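Local coordinates for protein catechol 1,2 dioxygenase (Acinetobacter radioresistens, PDB 2XSU) that probably catalyses the ferric-iron-dependent intradiol cleavage of catechol by dioxygen to cis,cis-muconate, an early step of the beta-ketoadipate pathway, at residues A[63-66]-A[67-71]; A[82-85]-A[86-90]; A[211-215]-A[216-220]; A[247-250]-A[251-254]. The protein carries 1 engineered substitution. All coordinates share one frame; numbering follows the deposited sequence.

Contact 1 of 4, residues A[63-66]-A[67-71]; sequences YLTD and AGQAN. With PIE (1,2-diacyl-sn-glycero-3-phosphoinositol), chain C.
Thr-65 and Gln-69 sit one helical turn apart and run alongside each other. The Thr-65 methyl CG2 meets Gln-69 NE2 at 3.4 Å, and Gln-69 CG packs over Thr-65 O, also at 3.4 Å. The methyl points along this path because CG2 is anti to the backbone N. That leaves OG1 beside the N, where it bonds back to Leu-61 O. Gln-69 is extended beyond CG, and its NE2 reaches Gly-68 O of the second subunit; the same bond is repeated the other way across the dimer. On the next face, Tyr-63 CE2 and Ala-67 CB are in loose apolar contact at 4.5 Å. The Tyr-63 ring leaves the helix with CG anti to the backbone N (chi1 177°), and its OH bonds to Thr-208 O. PIE O32, an ester carbonyl oxygen of the lipid, lies obliquely to this ring, 3.5 Å from Tyr-63 CD1. Leu-64 CD1 touches the acyl carbon PIE C54 at 3.7 Å. All this belongs to the last turns of helix 54-69, in the N-terminal helical region that lines part of the lipid pocket and meets the second subunit. The helix stops in a Schellman motif. Asn-71 takes a positive phi of 53°, and its N bonds to Gly-68 O at 3.1 Å. Before it come regular bonds, such as Gln-69 N to Thr-65 O at 2.9 Å. Ala-70 N to Asp-66 O is more bent, with an N-H...O angle of 138°. Asp-66 OD1 forms a salt bridge with Arg-308 of the second subunit.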
# COMPACT_ATOMS: atom_id res chain seq x y z
N TYR A 63 -3.94 4.11 5.68
CA TYR A 63 -3.49 2.87 6.35
C TYR A 63 -2.39 2.17 5.55
O TYR A 63 -1.33 1.83 6.13
CB TYR A 63 -4.66 1.91 6.57
CG TYR A 63 -4.18 0.60 7.19
CD1 TYR A 63 -3.93 0.52 8.56
CD2 TYR A 63 -3.97 -0.52 6.39
CE1 TYR A 63 -3.43 -0.67 9.13
CE2 TYR A 63 -3.47 -1.71 6.95
CZ TYR A 63 -3.21 -1.76 8.32
OH TYR A 63 -2.73 -2.94 8.85
N LEU A 64 -2.62 1.97 4.24
CA LEU A 64 -1.60 1.32 3.39
C LEU A 64 -0.30 2.10 3.35
O LEU A 64 0.78 1.49 3.39
CB LEU A 64 -2.13 1.01 1.99
CG LEU A 64 -3.24 -0.05 1.99
CD1 LEU A 64 -3.78 -0.23 0.60
CD2 LEU A 64 -2.76 -1.43 2.55
N THR A 65 -0.39 3.44 3.28
CA THR A 65 0.79 4.30 3.35
C THR A 65 1.57 4.06 4.67
O THR A 65 2.80 3.83 4.66
CB THR A 65 0.39 5.78 3.25
OG1 THR A 65 -0.17 6.04 1.94
CG2 THR A 65 1.61 6.69 3.46
N ASP A 66 0.85 4.09 5.78
CA ASP A 66 1.47 3.89 7.12
C ASP A 66 2.11 2.50 7.24
O ASP A 66 3.22 2.38 7.78
CB ASP A 66 0.44 4.05 8.23
CG ASP A 66 -0.06 5.48 8.37
OD1 ASP A 66 0.52 6.38 7.74
OD2 ASP A 66 -1.05 5.66 9.11
N ALA A 67 1.41 1.49 6.71
CA ALA A 67 1.91 0.11 6.71
C ALA A 67 3.22 -0.01 5.94
O ALA A 67 4.17 -0.66 6.41
CB ALA A 67 0.85 -0.88 6.18
N GLY A 68 3.29 0.61 4.75
CA GLY A 68 4.51 0.61 3.97
C GLY A 68 5.65 1.36 4.64
O GLY A 68 6.80 0.92 4.63
N GLN A 69 5.32 2.50 5.25
CA GLN A 69 6.35 3.25 5.98
C GLN A 69 6.92 2.47 7.17
O GLN A 69 8.11 2.62 7.48
CB GLN A 69 5.84 4.63 6.38
CG GLN A 69 5.66 5.52 5.14
CD GLN A 69 5.03 6.87 5.47
OE1 GLN A 69 4.82 7.19 6.63
NE2 GLN A 69 4.76 7.67 4.44
N ALA A 70 6.09 1.61 7.76
CA ALA A 70 6.47 0.77 8.91
C ALA A 70 7.11 -0.57 8.47
O ALA A 70 7.52 -1.38 9.33
CB ALA A 70 5.24 0.51 9.76
N ASN A 71 7.22 -0.77 7.15
CA ASN A 71 7.70 -2.02 6.54
C ASN A 71 6.93 -3.23 7.03
O ASN A 71 7.53 -4.27 7.34
CB ASN A 71 9.20 -2.20 6.78
CG ASN A 71 10.04 -1.24 5.95
OD1 ASN A 71 10.69 -0.33 6.49
ND2 ASN A 71 10.06 -1.46 4.63
P PIE C . -6.07 2.45 12.89
O11 PIE C . -7.04 3.45 13.30
O12 PIE C . -6.71 1.33 11.81
O13 PIE C . -5.82 1.53 14.35
O14 PIE C . -4.68 2.81 12.60
C1 PIE C . -8.37 2.72 13.09
C2 PIE C . -8.75 3.21 11.67
C3 PIE C . -8.88 1.94 10.82
O31 PIE C . -8.43 2.11 9.46
O32 PIE C . -7.31 0.18 9.23
C31 PIE C . -8.23 0.91 8.86
C32 PIE C . -9.14 0.47 7.71
C33 PIE C . -8.34 0.27 6.42
C34 PIE C . -8.06 -1.21 6.16
C35 PIE C . -8.18 -1.51 4.67
C36 PIE C . -7.08 -2.47 4.21
C37 PIE C . -7.62 -3.89 4.12
C38 PIE C . -6.86 -4.70 3.07
C39 PIE C . -7.68 -5.68 2.52
C40 PIE C . -7.44 -6.26 1.28
C41 PIE C . -6.35 -5.92 0.48
C42 PIE C . -5.29 -7.03 0.48
O21 PIE C . -9.95 4.07 11.60
O22 PIE C . -11.35 3.10 13.11
C21 PIE C . -11.18 3.55 11.98
C22 PIE C . -12.39 3.60 11.03
C23 PIE C . -12.15 3.43 9.53
C24 PIE C . -13.47 3.53 8.76
C25 PIE C . -13.74 2.26 7.95
C26 PIE C . -12.79 2.16 6.76
C27 PIE C . -13.12 0.95 5.89
C28 PIE C . -11.91 0.55 5.03
C29 PIE C . -11.97 1.20 3.65
C47 PIE C . -10.93 0.62 2.70
C48 PIE C . -11.01 1.33 1.35
C49 PIE C . -10.41 0.48 0.23
C50 PIE C . -9.58 1.31 -0.75
C51 PIE C . -8.07 1.27 -0.45
C1' PIE C . -1.91 4.59 14.27
C2' PIE C . -2.45 5.98 14.21
C3' PIE C . -3.96 5.93 14.51
C4' PIE C . -4.67 5.03 13.57
C5' PIE C . -4.07 3.62 13.59
C6' PIE C . -2.56 3.68 13.23
O1' PIE C . -0.51 4.59 13.94
O2' PIE C . -1.84 6.84 15.17
O3' PIE C . -4.53 7.25 14.44
O4' PIE C . -5.64 5.32 12.59
O6' PIE C . -2.00 2.37 13.33
C52 PIE C . -7.51 -0.16 -0.37
C53 PIE C . -7.17 -0.72 -1.75
C54 PIE C . -6.00 0.04 -2.40
C55 PIE C . -5.04 -0.93 -3.10
C43 PIE C . -4.21 -6.79 1.54
C44 PIE C . -2.80 -6.99 0.97
C45 PIE C . -1.96 -7.86 1.90
C46 PIE C . -0.79 -7.07 2.46

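Contact 2 of 4, residues A[82-85]-A[86-90]; sequences LEHY and LDLRA
Leu-88 lies over one face of the His-84 imidazole, a CH-pi contact between residues four apart in helix 82-96. This helix belongs to the N-terminal helical region at the dimer interface. From the base of Leu-88 outward, CB rests on Tyr-85 O at 3.5 Å. CG stands 4.0 Å from the centroid of the His-84 ring and somewhat toward its rim. The two methyls then straddle the imidazole NE2: Leu-88 CD2 is 3.6 Å from His-84 CE1, while CD1 is 3.7 Å from His-84 NE2. The His-84 ring can lie beneath them because its CG is anti to the backbone N (chi1 171°), which swings it along the helix toward Leu-88. The backbone bond from Leu-88 N to His-84 O ties the same two residues.

The next pair repeats the spacing with different chemistry. Arg-89 CG lies over one face of the Tyr-85 ring, toward the rim, and CD is 3.8 Å from Tyr-85 CE2. The chain bends at chi3 (88°), and the guanidinium plane lies 31° from that of the ring. Arg-89 forms salt bridges with Glu-48 and Asp-51 of the second subunit, and Phe-44 of that subunit stacks on Tyr-85.

Glu-83 OE2 accepts a bond from Gly-109 N. On the Asp-87 side, two waters bridge the turn. Water 1 donates to both Glu-83 O and Asp-87 OD1. Water 2 lies in the plane of the imidazole at its edge, 2.9 Å from His-84 ND1, and donates to Asp-87 OD2 at 2.7 Å.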
# COMPACT_ATOMS: atom_id res chain seq x y z
N LEU A 82 -3.11 -14.10 3.04
CA LEU A 82 -2.67 -14.11 1.65
C LEU A 82 -1.41 -14.95 1.45
O LEU A 82 -1.30 -15.68 0.46
CB LEU A 82 -2.43 -12.66 1.19
CG LEU A 82 -1.73 -12.42 -0.15
CD1 LEU A 82 -2.58 -12.96 -1.30
CD2 LEU A 82 -1.48 -10.91 -0.34
N GLU A 83 -0.45 -14.86 2.38
CA GLU A 83 0.79 -15.61 2.21
C GLU A 83 0.51 -17.13 2.24
O GLU A 83 0.98 -17.87 1.37
CB GLU A 83 1.80 -15.19 3.31
CG GLU A 83 3.19 -15.73 3.02
CD GLU A 83 4.26 -15.14 3.97
OE1 GLU A 83 3.88 -14.46 4.95
OE2 GLU A 83 5.47 -15.36 3.69
N HIS A 84 -0.31 -17.56 3.19
CA HIS A 84 -0.72 -18.97 3.22
C HIS A 84 -1.49 -19.38 1.95
O HIS A 84 -1.29 -20.48 1.44
CB HIS A 84 -1.57 -19.21 4.49
CG HIS A 84 -2.22 -20.55 4.55
ND1 HIS A 84 -1.50 -21.73 4.53
CD2 HIS A 84 -3.52 -20.89 4.66
CE1 HIS A 84 -2.35 -22.75 4.60
NE2 HIS A 84 -3.58 -22.27 4.70
N TYR A 85 -2.38 -18.52 1.46
CA TYR A 85 -3.16 -18.80 0.24
C TYR A 85 -2.22 -19.11 -0.93
O TYR A 85 -2.50 -20.00 -1.74
CB TYR A 85 -4.06 -17.60 -0.09
CG TYR A 85 -5.05 -17.87 -1.22
CD1 TYR A 85 -6.05 -18.83 -1.05
CD2 TYR A 85 -4.98 -17.16 -2.42
CE1 TYR A 85 -6.96 -19.10 -2.08
CE2 TYR A 85 -5.89 -17.44 -3.47
CZ TYR A 85 -6.88 -18.41 -3.24
OH TYR A 85 -7.82 -18.73 -4.21
N LEU A 86 -1.11 -18.38 -1.03
CA LEU A 86 -0.17 -18.62 -2.13
C LEU A 86 0.37 -20.04 -2.05
O LEU A 86 0.53 -20.69 -3.08
CB LEU A 86 0.97 -17.60 -2.13
CG LEU A 86 0.62 -16.12 -2.24
CD1 LEU A 86 1.90 -15.28 -2.19
CD2 LEU A 86 -0.15 -15.89 -3.53
N ASP A 87 0.65 -20.52 -0.83
CA ASP A 87 1.07 -21.92 -0.63
C ASP A 87 -0.04 -22.91 -0.98
O ASP A 87 0.24 -23.99 -1.56
CB ASP A 87 1.52 -22.18 0.81
CG ASP A 87 2.84 -21.52 1.15
OD1 ASP A 87 3.59 -21.04 0.25
OD2 ASP A 87 3.08 -21.41 2.38
N LEU A 88 -1.29 -22.61 -0.59
CA LEU A 88 -2.42 -23.49 -0.97
C LEU A 88 -2.47 -23.65 -2.49
O LEU A 88 -2.63 -24.77 -3.01
CB LEU A 88 -3.76 -22.96 -0.44
CG LEU A 88 -3.95 -22.98 1.08
CD1 LEU A 88 -5.31 -22.41 1.43
CD2 LEU A 88 -3.79 -24.38 1.68
N ARG A 89 -2.30 -22.54 -3.22
CA ARG A 89 -2.25 -22.59 -4.68
C ARG A 89 -1.06 -23.40 -5.20
O ARG A 89 -1.22 -24.19 -6.14
CB ARG A 89 -2.25 -21.18 -5.28
CG ARG A 89 -3.60 -20.52 -5.14
CD ARG A 89 -3.70 -19.28 -6.04
NE ARG A 89 -4.19 -19.69 -7.39
CZ ARG A 89 -3.55 -19.51 -8.54
NH1 ARG A 89 -2.37 -18.90 -8.63
NH2 ARG A 89 -4.10 -19.95 -9.66
N ALA A 90 0.11 -23.23 -4.60
CA ALA A 90 1.29 -23.93 -5.07
C ALA A 90 1.11 -25.43 -4.85
O ALA A 90 1.52 -26.23 -5.70
CB ALA A 90 2.53 -23.41 -4.36
O HOH W 1 3.67 -18.30 0.55
O HOH W 2 1.32 -22.32 4.28

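Contact 3 of 4, residues A[211-215]-A[216-220]. With PIE (1,2-diacyl-sn-glycero-3-phosphoinositol), chain C.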
# COMPACT_ATOMS: atom_id res chain seq x y z
N ALA A 211 -2.84 -2.93 14.69
CA ALA A 211 -3.96 -2.00 14.68
C ALA A 211 -5.15 -2.56 13.92
O ALA A 211 -6.31 -2.45 14.36
CB ALA A 211 -3.53 -0.65 14.10
N LEU A 212 -4.90 -3.15 12.75
CA LEU A 212 -5.98 -3.68 11.96
C LEU A 212 -6.52 -4.98 12.60
O LEU A 212 -7.74 -5.17 12.70
CB LEU A 212 -5.53 -3.90 10.50
CG LEU A 212 -6.57 -4.56 9.59
CD1 LEU A 212 -7.88 -3.75 9.49
CD2 LEU A 212 -5.97 -4.69 8.19
N LEU A 213 -5.62 -5.85 13.07
CA LEU A 213 -6.08 -7.06 13.77
C LEU A 213 -6.98 -6.72 14.96
O LEU A 213 -7.99 -7.38 15.19
CB LEU A 213 -4.90 -7.93 14.21
CG LEU A 213 -4.05 -8.58 13.11
CD1 LEU A 213 -2.73 -9.13 13.72
CD2 LEU A 213 -4.82 -9.69 12.36
N ASN A 214 -6.64 -5.68 15.70
CA ASN A 214 -7.52 -5.23 16.78
C ASN A 214 -8.94 -4.92 16.34
O ASN A 214 -9.89 -5.32 17.03
CB ASN A 214 -6.91 -4.03 17.53
CG ASN A 214 -5.71 -4.40 18.37
OD1 ASN A 214 -5.46 -5.57 18.64
ND2 ASN A 214 -4.95 -3.40 18.79
N LYS A 215 -9.09 -4.23 15.18
CA LYS A 215 -10.41 -3.93 14.62
C LYS A 215 -11.17 -5.19 14.20
O LYS A 215 -12.40 -5.21 14.19
CB LYS A 215 -10.27 -2.98 13.42
CG LYS A 215 -9.68 -1.61 13.77
CD LYS A 215 -10.70 -0.75 14.51
CE LYS A 215 -10.11 0.61 14.88
NZ LYS A 215 -11.15 1.54 15.40
N LEU A 216 -10.41 -6.25 13.87
CA LEU A 216 -10.94 -7.55 13.49
C LEU A 216 -11.17 -8.48 14.69
O LEU A 216 -11.64 -9.59 14.52
CB LEU A 216 -10.00 -8.21 12.45
CG LEU A 216 -9.89 -7.45 11.11
CD1 LEU A 216 -8.91 -8.18 10.21
CD2 LEU A 216 -11.25 -7.37 10.43
N GLY A 217 -10.87 -7.99 15.89
CA GLY A 217 -10.99 -8.83 17.10
C GLY A 217 -10.00 -9.98 17.16
O GLY A 217 -10.24 -10.97 17.86
N ARG A 218 -8.86 -9.83 16.48
CA ARG A 218 -7.89 -10.92 16.32
C ARG A 218 -6.56 -10.67 17.05
O ARG A 218 -6.08 -9.54 17.17
CB ARG A 218 -7.59 -11.15 14.82
CG ARG A 218 -8.71 -11.81 14.04
CD ARG A 218 -8.32 -12.05 12.55
NE ARG A 218 -7.09 -12.83 12.52
CZ ARG A 218 -6.24 -12.89 11.49
NH1 ARG A 218 -6.50 -12.23 10.35
NH2 ARG A 218 -5.12 -13.58 11.63
N HIS A 219 -5.97 -11.76 17.56
CA HIS A 219 -4.62 -11.70 18.07
C HIS A 219 -3.57 -11.72 16.92
O HIS A 219 -3.87 -12.15 15.79
CB HIS A 219 -4.39 -12.84 19.10
CG HIS A 219 -4.15 -14.19 18.48
ND1 HIS A 219 -2.94 -14.55 17.92
CD2 HIS A 219 -4.95 -15.27 18.37
CE1 HIS A 219 -3.03 -15.78 17.44
NE2 HIS A 219 -4.23 -16.25 17.71
N GLY A 220 -2.36 -11.31 17.22
CA GLY A 220 -1.27 -11.26 16.24
C GLY A 220 -0.09 -12.15 16.56
O GLY A 220 1.04 -11.83 16.23
P PIE C . -6.07 2.45 12.89
O11 PIE C . -7.04 3.45 13.30
O12 PIE C . -6.71 1.33 11.81
O13 PIE C . -5.82 1.53 14.35
O14 PIE C . -4.68 2.81 12.60
C1 PIE C . -8.37 2.72 13.09
C2 PIE C . -8.75 3.21 11.67
C3 PIE C . -8.88 1.94 10.82
O31 PIE C . -8.43 2.11 9.46
O32 PIE C . -7.31 0.18 9.23
C31 PIE C . -8.23 0.91 8.86
C32 PIE C . -9.14 0.47 7.71
C33 PIE C . -8.34 0.27 6.42
C34 PIE C . -8.06 -1.21 6.16
C35 PIE C . -8.18 -1.51 4.67
C36 PIE C . -7.08 -2.47 4.21
C37 PIE C . -7.62 -3.89 4.12
C38 PIE C . -6.86 -4.70 3.07
C39 PIE C . -7.68 -5.68 2.52
C40 PIE C . -7.44 -6.26 1.28
C41 PIE C . -6.35 -5.92 0.48
C42 PIE C . -5.29 -7.03 0.48
O21 PIE C . -9.95 4.07 11.60
O22 PIE C . -11.35 3.10 13.11
C21 PIE C . -11.18 3.55 11.98
C22 PIE C . -12.39 3.60 11.03
C23 PIE C . -12.15 3.43 9.53
C24 PIE C . -13.47 3.53 8.76
C25 PIE C . -13.74 2.26 7.95
C26 PIE C . -12.79 2.16 6.76
C27 PIE C . -13.12 0.95 5.89
C28 PIE C . -11.91 0.55 5.03
C29 PIE C . -11.97 1.20 3.65
C47 PIE C . -10.93 0.62 2.70
C48 PIE C . -11.01 1.33 1.35
C49 PIE C . -10.41 0.48 0.23
C50 PIE C . -9.58 1.31 -0.75
C51 PIE C . -8.07 1.27 -0.45
C1' PIE C . -1.91 4.59 14.27
C2' PIE C . -2.45 5.98 14.21
C3' PIE C . -3.96 5.93 14.51
C4' PIE C . -4.67 5.03 13.57
C5' PIE C . -4.07 3.62 13.59
C6' PIE C . -2.56 3.68 13.23
O1' PIE C . -0.51 4.59 13.94
O2' PIE C . -1.84 6.84 15.17
O3' PIE C . -4.53 7.25 14.44
O4' PIE C . -5.64 5.32 12.59
O6' PIE C . -2.00 2.37 13.33
C52 PIE C . -7.51 -0.16 -0.37
C53 PIE C . -7.17 -0.72 -1.75
C54 PIE C . -6.00 0.04 -2.40
C55 PIE C . -5.04 -0.93 -3.10
C43 PIE C . -4.21 -6.79 1.54
C44 PIE C . -2.80 -6.99 0.97
C45 PIE C . -1.96 -7.86 1.90
C46 PIE C . -0.79 -7.07 2.46
O HOH W 3 -6.89 -8.06 19.31
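Leu-213 presses its CD2 methyl onto one face of the Arg-218 guanidinium, centred over it and 3.6 Å from CZ. The arginine reaches this place by a bend at chi3 (56°), which turns the flat group so that one face meets the CD2 methyl. The two side chains meet at a slant rather than running along each other. The other Leu-213 methyl, CD1, lies 3.6 Å from Gly-220 CA, so Leu-213 packs against both Arg-218 and Gly-220 of the segment that follows the helix. The guanidinium is fixed from outside as well, since NH1 donates to Gly-79 O.

Lys-215 goes the other way. It is bent at chi2 (-74°) and extended beyond, which carries NZ to the lipid. There it donates to PIE O22, an ester carbonyl oxygen, at 2.8 Å. Ala-211 CB and Leu-212 CD1 also border this ligand. Leu-212 CG is in loose contact with Leu-216 CD1, and Leu-216 packs on Gln-33 of the second subunit. Water 3 donates to Asn-214 OD1 and to Arg-218 O at 2.7 Å, joining the helix to the loop; Asn-214 OD1 also accepts from Gln-210 NE2.

The backbone turns sharply here. Arg-218 N reaches back to Leu-213 O at 2.9 Å in a nearly straight bond. Gly-217 N bonds to Asn-214 O at 3.1 Å, coming from above the carbonyl plane. Gly-217 has a phi of 67°. This pair of bonds round a residue of positive phi is the Schellman motif that ends helix 208-215 and starts the chain toward strand 221-231.

Contact 4 of 4, residues A[247-250]-A[251-254]; sequences DEYL and WDDF
One face of the Trp-251 indole carries Leu-250, whose CG lies 3.9 Å from the centroid of the five-membered ring in a CH-pi contact. Two overlapping type I beta turns, Asp-247 to Leu-250 and Tyr-249 to Asp-252, make up this loop between strands 238-244 and 263-269. Leu-250 CD2 reaches Trp-251 NE1 at 3.5 Å. Leu-250 CG is anti to its backbone N (chi1 -178°) and Trp-251 CG lies beside its own N, which sets the two side chains alongside each other, pointing the same way. The Tyr-249 ring has Glu-248 CG over one face, offset toward the rim. At its edge, near the ring plane, Asp-252 O sits 3.7 Å from Tyr-249 CD1. The Asp-252 carboxylate plane is turned 31° from this ring. The first turn opens with an Asx turn: Asp-247 OD1 accepts from Tyr-249 N at 2.8 Å through its anti lone pair. The second is closed by Asp-252 N to Tyr-249 O at 3.1 Å, with the donor well above the carbonyl plane. Water 4 joins Glu-248 O to Trp-251 N. Asp-253 is buried and gripped on both oxygens: OD1 takes Arg-222 NE in a salt bridge and Ala-255 N, while OD2 takes Ala-257 N.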
# COMPACT_ATOMS: atom_id res chain seq x y z
N ASP A 247 3.05 -25.53 22.23
CA ASP A 247 2.86 -24.09 22.18
C ASP A 247 1.37 -23.75 22.23
O ASP A 247 0.56 -24.36 21.54
CB ASP A 247 3.50 -23.52 20.90
CG ASP A 247 3.72 -22.03 20.96
OD1 ASP A 247 2.73 -21.27 20.99
OD2 ASP A 247 4.90 -21.60 20.98
N GLU A 248 1.04 -22.75 23.04
CA GLU A 248 -0.32 -22.21 23.14
C GLU A 248 -0.93 -21.92 21.76
O GLU A 248 -2.14 -22.13 21.56
CB GLU A 248 -0.28 -20.93 23.99
CG GLU A 248 -1.60 -20.23 24.14
CD GLU A 248 -1.51 -18.94 24.97
OE1 GLU A 248 -0.39 -18.39 25.19
OE2 GLU A 248 -2.59 -18.46 25.36
N TYR A 249 -0.11 -21.39 20.86
CA TYR A 249 -0.64 -20.95 19.55
C TYR A 249 -0.36 -21.91 18.41
O TYR A 249 -0.45 -21.54 17.22
CB TYR A 249 -0.11 -19.56 19.19
CG TYR A 249 -0.64 -18.51 20.12
CD1 TYR A 249 -1.96 -18.04 19.99
CD2 TYR A 249 0.15 -18.02 21.15
CE1 TYR A 249 -2.48 -17.08 20.88
CE2 TYR A 249 -0.36 -17.05 22.05
CZ TYR A 249 -1.66 -16.61 21.91
OH TYR A 249 -2.15 -15.65 22.79
N LEU A 250 0.01 -23.16 18.74
CA LEU A 250 0.36 -24.12 17.71
C LEU A 250 -0.65 -24.23 16.58
O LEU A 250 -0.27 -24.20 15.41
CB LEU A 250 0.62 -25.51 18.32
CG LEU A 250 1.05 -26.63 17.37
CD1 LEU A 250 2.40 -26.35 16.75
CD2 LEU A 250 1.12 -27.96 18.10
N TRP A 251 -1.93 -24.36 16.94
CA TRP A 251 -3.00 -24.51 15.95
C TRP A 251 -3.90 -23.26 15.89
O TRP A 251 -5.07 -23.31 15.44
CB TRP A 251 -3.77 -25.81 16.24
CG TRP A 251 -2.91 -27.02 15.94
CD1 TRP A 251 -2.34 -27.86 16.85
CD2 TRP A 251 -2.56 -27.51 14.65
NE1 TRP A 251 -1.63 -28.85 16.19
CE2 TRP A 251 -1.74 -28.65 14.84
CE3 TRP A 251 -2.83 -27.08 13.34
CZ2 TRP A 251 -1.22 -29.39 13.77
CZ3 TRP A 251 -2.30 -27.83 12.27
CH2 TRP A 251 -1.50 -28.96 12.50
N ASP A 252 -3.32 -22.12 16.31
CA ASP A 252 -4.00 -20.81 16.33
C ASP A 252 -2.97 -19.74 15.89
O ASP A 252 -2.89 -18.66 16.47
CB ASP A 252 -4.51 -20.52 17.75
CG ASP A 252 -5.46 -19.32 17.85
OD1 ASP A 252 -6.15 -18.95 16.88
OD2 ASP A 252 -5.52 -18.76 18.97
N ASP A 253 -2.16 -20.07 14.89
CA ASP A 253 -1.16 -19.15 14.31
C ASP A 253 -1.87 -18.04 13.54
O ASP A 253 -2.68 -18.37 12.67
CB ASP A 253 -0.28 -19.98 13.35
CG ASP A 253 0.83 -19.19 12.67
OD1 ASP A 253 1.12 -18.01 12.98
OD2 ASP A 253 1.50 -19.80 11.79
N PHE A 254 -1.57 -16.78 13.83
CA PHE A 254 -2.25 -15.64 13.14
C PHE A 254 -1.88 -15.59 11.65
O PHE A 254 -2.54 -14.89 10.88
CB PHE A 254 -1.97 -14.30 13.85
CG PHE A 254 -0.89 -13.47 13.21
CD1 PHE A 254 -1.20 -12.31 12.51
CD2 PHE A 254 0.45 -13.86 13.28
CE1 PHE A 254 -0.18 -11.56 11.91
CE2 PHE A 254 1.48 -13.11 12.67
CZ PHE A 254 1.15 -11.96 11.99
O HOH W 4 -3.20 -23.96 19.55
O HOH W 5 -4.53 -20.16 21.50
O HOH W 6 -2.13 -22.64 13.22

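In the fold
Contacts 1 and 3 share one phospholipid and touch directly, with Tyr-63 OH 3.4 Å from Leu-212 CB; their centres are about 16 Å apart. Contact 3 also meets contact 4. Arg-218 NH2 lies 3.0 Å from Phe-254 O, and the His-219 and Tyr-249 rings meet at about 45°. Contact 2 touches none of the others, though Leu-82 also borders a lipid. Contacts 1, 2 and 3 lie against the second subunit, whereas contact 4 does not. The ferric ion is held by Tyr-167, Tyr-201, His-225 and His-227. The nearest side-chain approaches to it are about 8 Å (Asp-253, contact 4) and about 9 Å (Glu-83, contact 2).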